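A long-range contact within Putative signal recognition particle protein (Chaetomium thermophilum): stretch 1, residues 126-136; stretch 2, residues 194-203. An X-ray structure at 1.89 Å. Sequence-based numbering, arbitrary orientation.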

# COMPACT_ATOMS: atom_id res chain seq x y z
N THR A 126 6.75 -9.99 0.40
CA THR A 126 6.23 -8.75 0.94
C THR A 126 5.00 -9.01 1.80
O THR A 126 4.85 -8.47 2.89
CB THR A 126 5.86 -7.78 -0.19
OG1 THR A 126 7.02 -7.53 -0.99
CG2 THR A 126 5.35 -6.47 0.37
N LEU A 127 4.12 -9.88 1.30
CA LEU A 127 2.90 -10.23 2.01
C LEU A 127 3.20 -10.87 3.37
O LEU A 127 2.42 -10.72 4.32
CB LEU A 127 2.02 -11.14 1.16
CG LEU A 127 1.44 -10.58 -0.15
CD1 LEU A 127 0.65 -11.67 -0.88
CD2 LEU A 127 0.56 -9.35 0.08
N GLN A 128 4.32 -11.58 3.48
CA GLN A 128 4.68 -12.26 4.73
C GLN A 128 4.92 -11.26 5.85
O GLN A 128 4.56 -11.52 6.99
CB GLN A 128 5.89 -13.17 4.55
CG GLN A 128 5.65 -14.32 3.58
CD GLN A 128 4.29 -14.97 3.76
OE1 GLN A 128 4.06 -15.69 4.73
NE2 GLN A 128 3.39 -14.71 2.81
N HIS A 129 5.51 -10.12 5.53
CA HIS A 129 5.67 -9.04 6.51
C HIS A 129 4.32 -8.56 7.05
O HIS A 129 4.21 -8.18 8.21
CB HIS A 129 6.42 -7.85 5.90
CG HIS A 129 7.83 -8.16 5.49
ND1 HIS A 129 8.76 -8.69 6.35
CD2 HIS A 129 8.47 -8.00 4.30
CE1 HIS A 129 9.91 -8.85 5.72
NE2 HIS A 129 9.76 -8.44 4.47
N LEU A 130 3.30 -8.56 6.20
CA LEU A 130 2.01 -7.99 6.57
C LEU A 130 1.19 -8.93 7.47
O LEU A 130 0.27 -8.49 8.14
CB LEU A 130 1.22 -7.57 5.33
CG LEU A 130 2.01 -6.61 4.41
CD1 LEU A 130 1.28 -6.29 3.10
CD2 LEU A 130 2.36 -5.34 5.14
N LEU A 131 1.56 -10.21 7.48
CA LEU A 131 0.85 -11.20 8.30
C LEU A 131 1.29 -11.18 9.76
O LEU A 131 0.55 -11.61 10.66
CB LEU A 131 1.07 -12.60 7.72
CG LEU A 131 0.42 -12.85 6.35
CD1 LEU A 131 0.89 -14.19 5.77
CD2 LEU A 131 -1.09 -12.83 6.48
N ASN A 132 2.49 -10.66 10.00
CA ASN A 132 3.15 -10.73 11.29
C ASN A 132 2.58 -9.74 12.31
O ASN A 132 2.53 -8.54 12.04
CB ASN A 132 4.64 -10.44 11.07
CG ASN A 132 5.52 -10.91 12.21
OD1 ASN A 132 5.13 -10.84 13.38
ND2 ASN A 132 6.71 -11.38 11.88
N PRO A 133 2.15 -10.24 13.48
CA PRO A 133 1.61 -9.39 14.56
C PRO A 133 2.49 -8.18 14.90
O PRO A 133 1.96 -7.13 15.25
CB PRO A 133 1.53 -10.36 15.74
CG PRO A 133 1.29 -11.68 15.11
CD PRO A 133 2.07 -11.67 13.81
N SER A 134 3.81 -8.34 14.81
CA SER A 134 4.73 -7.22 15.04
C SER A 134 5.90 -7.26 14.07
O SER A 134 6.99 -7.74 14.42
CB SER A 134 5.25 -7.24 16.48
OG SER A 134 6.05 -6.10 16.74
N PRO A 135 5.69 -6.76 12.85
CA PRO A 135 6.73 -6.91 11.82
C PRO A 135 7.89 -5.94 11.98
O PRO A 135 7.69 -4.74 12.23
CB PRO A 135 5.97 -6.65 10.51
CG PRO A 135 4.85 -5.74 10.91
CD PRO A 135 4.49 -6.07 12.34
N SER A 136 9.10 -6.47 11.87
CA SER A 136 10.30 -5.66 11.81
C SER A 136 11.06 -6.04 10.55
O SER A 136 11.15 -7.22 10.21
CB SER A 136 11.17 -5.87 13.04
OG SER A 136 10.51 -5.39 14.20
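Stretch 2, residues 194-203: LSLQKRFHSR

Stretch 2 is helical where it meets the helix of stretch 1, in a helix that begins earlier in the chain, and its backbone bonds are regular: Arg199 N to Ser195 O is 3.0 Å and Phe200 N to Leu196 O is 3.1 Å. It runs in the same general sense as the helix of stretch 1. The N-to-C directions differ by 27° (signed crossing angle -27°), and the axes approach to 8.1 Å. That spacing is close for two helices, and the small Ser195 lies where they meet.

Along stretch 1, Leu127 makes the first contact, its CD2 lying 4.0 Å from Ser195 OG. One turn on, Leu130 points toward stretch 2. Its CB is 3.8 Å from Ser195 CB and 3.9 Å from Leu196 CD2, an apolar pairing, while the CA atoms of Leu130 and Leu196 are 5.4 Å apart. Leu130 O approaches Ser195 O to 3.4 Å; both are acceptors, so this is packing without a hydrogen bond. Leu131 has its CA-to-CB bond directed away, yet its m,t rotamer brings CD2 back to 3.8 Å from Ser195 CB. Its CA lies 4.8 Å from Arg199 CA, and Leu131 O is 3.7 Å from Arg199 CB.

Asn132, with phi/psi -76/125°, is not helical, and carbonyls here meet Arg199. With chi1 to chi3 all t, this side chain is extended: Arg199 NE donates to Asn132 O at 2.7 Å (137° at the hydrogen), near the guanidinium plane, and Arg199 NH2 makes a weak bond to Pro133 O at 3.0 Å (123°). Pro133 CG also lies 4.2 Å from Ser202 OG, past the helix of stretch 2. Within the turn, Ser134 N donates to Asn132 OD1 at 3.2 Å. Pro135 then points toward stretch 2, its CD 3.7 Å from Arg199 NH2.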

# COMPACT_ATOMS: atom_id res chain seq x y z
N LEU A 194 -6.01 -8.07 2.81
CA LEU A 194 -6.44 -9.29 3.50
C LEU A 194 -5.36 -9.77 4.46
O LEU A 194 -5.65 -10.29 5.53
CB LEU A 194 -6.78 -10.41 2.50
CG LEU A 194 -7.41 -11.66 3.13
CD1 LEU A 194 -8.78 -11.30 3.78
CD2 LEU A 194 -7.57 -12.79 2.11
N SER A 195 -4.10 -9.58 4.07
CA SER A 195 -2.99 -9.97 4.94
C SER A 195 -3.02 -9.15 6.24
O SER A 195 -2.86 -9.69 7.33
CB SER A 195 -1.65 -9.80 4.23
OG SER A 195 -1.52 -10.75 3.18
N LEU A 196 -3.24 -7.84 6.12
CA LEU A 196 -3.29 -6.97 7.30
C LEU A 196 -4.52 -7.29 8.14
O LEU A 196 -4.50 -7.17 9.36
CB LEU A 196 -3.32 -5.50 6.87
CG LEU A 196 -1.98 -5.01 6.31
CD1 LEU A 196 -2.12 -3.62 5.69
CD2 LEU A 196 -0.89 -5.03 7.39
N GLN A 197 -5.58 -7.71 7.47
CA GLN A 197 -6.81 -8.10 8.16
C GLN A 197 -6.58 -9.37 8.97
O GLN A 197 -7.05 -9.48 10.11
CB GLN A 197 -7.95 -8.30 7.17
CG GLN A 197 -9.28 -8.74 7.81
CD GLN A 197 -10.41 -8.82 6.79
OE1 GLN A 197 -10.55 -7.94 5.95
NE2 GLN A 197 -11.19 -9.89 6.85
N LYS A 198 -5.86 -10.34 8.40
CA LYS A 198 -5.58 -11.59 9.11
C LYS A 198 -4.66 -11.32 10.29
O LYS A 198 -4.78 -11.95 11.35
CB LYS A 198 -4.93 -12.61 8.19
CG LYS A 198 -5.84 -13.18 7.13
CD LYS A 198 -5.07 -14.13 6.22
CE LYS A 198 -6.00 -14.78 5.23
NZ LYS A 198 -5.38 -15.96 4.57
N ARG A 199 -3.74 -10.38 10.10
CA ARG A 199 -2.85 -9.94 11.17
C ARG A 199 -3.66 -9.40 12.36
O ARG A 199 -3.39 -9.77 13.51
CB ARG A 199 -1.89 -8.87 10.66
CG ARG A 199 -0.97 -8.28 11.72
CD ARG A 199 -0.08 -7.20 11.13
NE ARG A 199 0.74 -6.52 12.13
CZ ARG A 199 0.45 -5.32 12.63
NH1 ARG A 199 -0.62 -4.67 12.20
NH2 ARG A 199 1.24 -4.77 13.53
N PHE A 200 -4.63 -8.54 12.09
CA PHE A 200 -5.49 -7.98 13.14
C PHE A 200 -6.20 -9.09 13.90
O PHE A 200 -6.39 -9.00 15.11
CB PHE A 200 -6.51 -7.01 12.55
CG PHE A 200 -7.55 -6.55 13.53
CD1 PHE A 200 -7.30 -5.46 14.36
CD2 PHE A 200 -8.78 -7.19 13.63
CE1 PHE A 200 -8.26 -5.02 15.27
CE2 PHE A 200 -9.74 -6.76 14.54
CZ PHE A 200 -9.48 -5.67 15.36
N HIS A 201 -6.59 -10.13 13.18
CA HIS A 201 -7.36 -11.21 13.77
C HIS A 201 -6.55 -12.27 14.51
O HIS A 201 -7.11 -13.10 15.22
CB HIS A 201 -8.23 -11.85 12.69
CG HIS A 201 -9.47 -11.07 12.40
ND1 HIS A 201 -9.82 -10.67 11.13
CD2 HIS A 201 -10.44 -10.60 13.22
CE1 HIS A 201 -10.95 -9.99 11.18
NE2 HIS A 201 -11.36 -9.94 12.43
N SER A 202 -5.24 -12.23 14.35
CA SER A 202 -4.37 -13.22 14.98
C SER A 202 -4.12 -12.84 16.44
O SER A 202 -3.42 -11.85 16.71
CB SER A 202 -3.05 -13.33 14.22
OG SER A 202 -2.14 -14.15 14.94
N ARG A 203 -4.67 -13.61 17.37
CA ARG A 203 -4.59 -13.27 18.79
C ARG A 203 -4.03 -14.40 19.64
O ARG A 203 -4.74 -15.00 20.44
CB ARG A 203 -5.96 -12.86 19.33
CG ARG A 203 -6.59 -11.66 18.62
CD ARG A 203 -5.78 -10.39 18.80
NE ARG A 203 -6.25 -9.32 17.92
CZ ARG A 203 -7.04 -8.32 18.30
NH1 ARG A 203 -7.45 -8.22 19.55
NH2 ARG A 203 -7.42 -7.40 17.41